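Local structure of gamma-glutamyl cyclotransferase (Homo sapiens, 3CRY) at residues A38-A44 against W80-M86. The protein catalyses the formation of 5-oxoproline from gamma-glutamyl dipeptides, may contribute to glutathione homeostasis, and acts as a homodimer. The protein carries 1 engineered substitution. Residues are numbered along the deposited sequence; the frame is centred on the assembly and turned at random.
Sequences AAFFCVA and WGVVWKM
Phe41 sets CG opposite its backbone N and beside its carbonyl carbon (chi1 -172°), and Val83 places CG1 in the same way (chi1 179°). The ring of Phe41 runs alongside the Val83 branches, in the same direction, with Phe41 CD2 3.8 Å from Val83 CG1. They sit at a classic beta bulge, where antiparallel strands 39-46 and 77-87 pair in the middle of a five-stranded sheet. Two residues of strand 39-46, Phe41 and Cys42, stand opposite the single Val83, and the register shifts by one residue. Val83 O is gripped twice. Phe41 N reaches it at 2.9 Å in the carbonyl plane, but with a bent N-H...O angle of 144°. Cys42 N binds the same Val83 O at 3.2 Å, tilted from that plane. In return Val83 N gives a short bond of 2.7 Å to Cys42 O. Regular pairing resumes beyond the bulge, between Ala39 and Lys85 on one side and Ala44 and Gly81 on the other.

Cys42 and Val83 share one face of the sheet. Ile120 of strand 119-126 touches Phe41 and Cys42, and Cys122 of that strand touches Val83. Val83 CG2 touches Ala44 CB at 3.8 Å. The opposite face carries Val82 and Val43. Here the Phe40 side chain crosses Val82 at about a right angle, and its CD1 meets Val82 CG1 at 3.8 Å. Val82 CG1 also lies over one face of the Trp84 indole, near the rim. The other flank of strand 77-87 pairs with strand 16-21, which contributes inferred substrate-binding residues, among them Phe20 close to Gly81. Trp84 NE1 donates a hydrogen bond to Asn25 O. The benzo side of that indole faces strand 39-46, where Trp84 CE3 lies 3.4 Å from Phe40 N and Trp84 CZ3 4.1 Å from Phe40 CB.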
loop_
_atom_site.group_PDB
_atom_site.type_symbol
_atom_site.label_atom_id
_atom_site.label_comp_id
_atom_site.label_asym_id
_atom_site.label_seq_id
_atom_site.Cartn_x
_atom_site.Cartn_y
_atom_site.Cartn_z
ATOM N N ALA A 38 -22.647 5.906 -0.860
ATOM C CA ALA A 38 -22.087 4.599 -0.468
ATOM C C ALA A 38 -23.207 3.679 0.020
ATOM O O ALA A 38 -24.085 4.099 0.782
ATOM C CB ALA A 38 -21.036 4.770 0.627
ATOM N N ALA A 39 -23.173 2.428 -0.417
ATOM C CA ALA A 39 -24.163 1.441 0.005
ATOM C C ALA A 39 -23.486 0.240 0.656
ATOM O O ALA A 39 -22.469 -0.266 0.150
ATOM C CB ALA A 39 -24.990 0.995 -1.183
ATOM N N PHE A 40 -24.027 -0.212 1.786
ATOM C CA PHE A 40 -23.527 -1.433 2.431
ATOM C C PHE A 40 -23.568 -2.600 1.448
ATOM O O PHE A 40 -24.594 -2.835 0.798
ATOM C CB PHE A 40 -24.360 -1.795 3.671
ATOM C CG PHE A 40 -23.925 -3.090 4.338
ATOM C CD1 PHE A 40 -22.880 -3.096 5.263
ATOM C CD2 PHE A 40 -24.552 -4.308 4.024
ATOM C CE1 PHE A 40 -22.478 -4.297 5.874
ATOM C CE2 PHE A 40 -24.145 -5.515 4.625
ATOM C CZ PHE A 40 -23.092 -5.502 5.549
ATOM N N PHE A 41 -22.448 -3.326 1.358
ATOM C CA PHE A 41 -22.334 -4.499 0.479
ATOM C C PHE A 41 -22.202 -5.796 1.274
ATOM O O PHE A 41 -22.996 -6.717 1.077
ATOM C CB PHE A 41 -21.180 -4.311 -0.507
ATOM C CG PHE A 41 -21.090 -5.367 -1.584
ATOM C CD1 PHE A 41 -21.917 -5.302 -2.701
ATOM C CD2 PHE A 41 -20.132 -6.376 -1.511
ATOM C CE1 PHE A 41 -21.823 -6.265 -3.727
ATOM C CE2 PHE A 41 -20.029 -7.348 -2.522
ATOM C CZ PHE A 41 -20.878 -7.290 -3.634
ATOM N N CYS A 42 -21.204 -5.883 2.159
ATOM C CA CYS A 42 -21.087 -7.053 3.051
ATOM C C CYS A 42 -20.024 -6.827 4.117
ATOM O O CYS A 42 -19.244 -5.874 4.026
ATOM C CB CYS A 42 -20.722 -8.296 2.243
ATOM S SG CYS A 42 -19.073 -8.297 1.524
ATOM N N VAL A 43 -20.027 -7.702 5.131
ATOM C CA VAL A 43 -18.961 -7.798 6.121
ATOM C C VAL A 43 -17.910 -8.752 5.559
ATOM O O VAL A 43 -18.254 -9.738 4.905
ATOM C CB VAL A 43 -19.508 -8.373 7.444
ATOM C CG1 VAL A 43 -18.386 -8.593 8.456
ATOM C CG2 VAL A 43 -20.556 -7.417 8.026
ATOM N N ALA A 44 -16.642 -8.448 5.794
ATOM C CA ALA A 44 -15.566 -9.299 5.260
ATOM C C ALA A 44 -14.310 -9.297 6.122
ATOM O O ALA A 44 -14.076 -8.357 6.902
ATOM C CB ALA A 44 -15.244 -8.914 3.811
ATOM N N TRP A 80 -11.232 -7.468 10.467
ATOM C CA TRP A 80 -12.595 -7.477 9.925
ATOM C C TRP A 80 -13.028 -6.067 9.565
ATOM O O TRP A 80 -12.654 -5.099 10.238
ATOM C CB TRP A 80 -13.577 -8.064 10.937
ATOM C CG TRP A 80 -13.508 -9.579 11.023
ATOM C CD1 TRP A 80 -12.691 -10.323 11.830
ATOM C CD2 TRP A 80 -14.299 -10.508 10.278
ATOM N NE1 TRP A 80 -12.934 -11.669 11.639
ATOM C CE2 TRP A 80 -13.914 -11.807 10.687
ATOM C CE3 TRP A 80 -15.301 -10.372 9.305
ATOM C CZ2 TRP A 80 -14.496 -12.963 10.148
ATOM C CZ3 TRP A 80 -15.875 -11.542 8.762
ATOM C CH2 TRP A 80 -15.469 -12.809 9.203
ATOM N N GLY A 81 -13.848 -5.952 8.527
ATOM C CA GLY A 81 -14.324 -4.645 8.132
ATOM C C GLY A 81 -15.618 -4.740 7.343
ATOM O O GLY A 81 -16.217 -5.812 7.224
ATOM N N VAL A 82 -16.022 -3.592 6.806
ATOM C CA VAL A 82 -17.251 -3.459 6.016
ATOM C C VAL A 82 -16.855 -3.128 4.586
ATOM O O VAL A 82 -16.045 -2.214 4.360
ATOM C CB VAL A 82 -18.180 -2.318 6.545
ATOM C CG1 VAL A 82 -19.303 -1.991 5.513
ATOM C CG2 VAL A 82 -18.776 -2.712 7.908
ATOM N N VAL A 83 -17.431 -3.873 3.646
ATOM C CA VAL A 83 -17.291 -3.582 2.217
ATOM C C VAL A 83 -18.456 -2.685 1.798
ATOM O O VAL A 83 -19.641 -3.049 1.976
ATOM C CB VAL A 83 -17.222 -4.869 1.350
ATOM C CG1 VAL A 83 -17.109 -4.502 -0.107
ATOM C CG2 VAL A 83 -16.008 -5.750 1.786
ATOM N N TRP A 84 -18.102 -1.521 1.246
ATOM C CA TRP A 84 -19.059 -0.558 0.696
ATOM C C TRP A 84 -19.042 -0.565 -0.829
ATOM O O TRP A 84 -17.974 -0.588 -1.443
ATOM C CB TRP A 84 -18.725 0.869 1.168
ATOM C CG TRP A 84 -18.804 1.058 2.664
ATOM C CD1 TRP A 84 -17.761 1.027 3.544
ATOM C CD2 TRP A 84 -19.987 1.294 3.444
ATOM N NE1 TRP A 84 -18.216 1.226 4.829
ATOM C CE2 TRP A 84 -19.578 1.396 4.800
ATOM C CE3 TRP A 84 -21.354 1.447 3.127
ATOM C CZ2 TRP A 84 -20.496 1.631 5.860
ATOM C CZ3 TRP A 84 -22.268 1.675 4.179
ATOM C CH2 TRP A 84 -21.826 1.758 5.534
ATOM N N LYS A 85 -20.225 -0.514 -1.444
ATOM C CA LYS A 85 -20.306 -0.347 -2.899
ATOM C C LYS A 85 -20.463 1.134 -3.213
ATOM O O LYS A 85 -21.370 1.809 -2.686
ATOM C CB LYS A 85 -21.501 -1.124 -3.455
ATOM C CG LYS A 85 -21.580 -1.144 -4.981
ATOM C CD LYS A 85 -22.806 -1.964 -5.377
ATOM C CE LYS A 85 -22.725 -2.457 -6.802
ATOM N NZ LYS A 85 -24.066 -2.999 -7.198
ATOM N N MET A 86 -19.581 1.639 -4.069
ATOM C CA MET A 86 -19.563 3.058 -4.421
ATOM C C MET A 86 -19.488 3.256 -5.932
ATOM O O MET A 86 -19.012 2.362 -6.655
ATOM C CB MET A 86 -18.377 3.726 -3.726
ATOM C CG MET A 86 -18.565 3.835 -2.208
ATOM S SD MET A 86 -17.112 4.470 -1.342
ATOM C CE MET A 86 -17.178 6.170 -1.859
#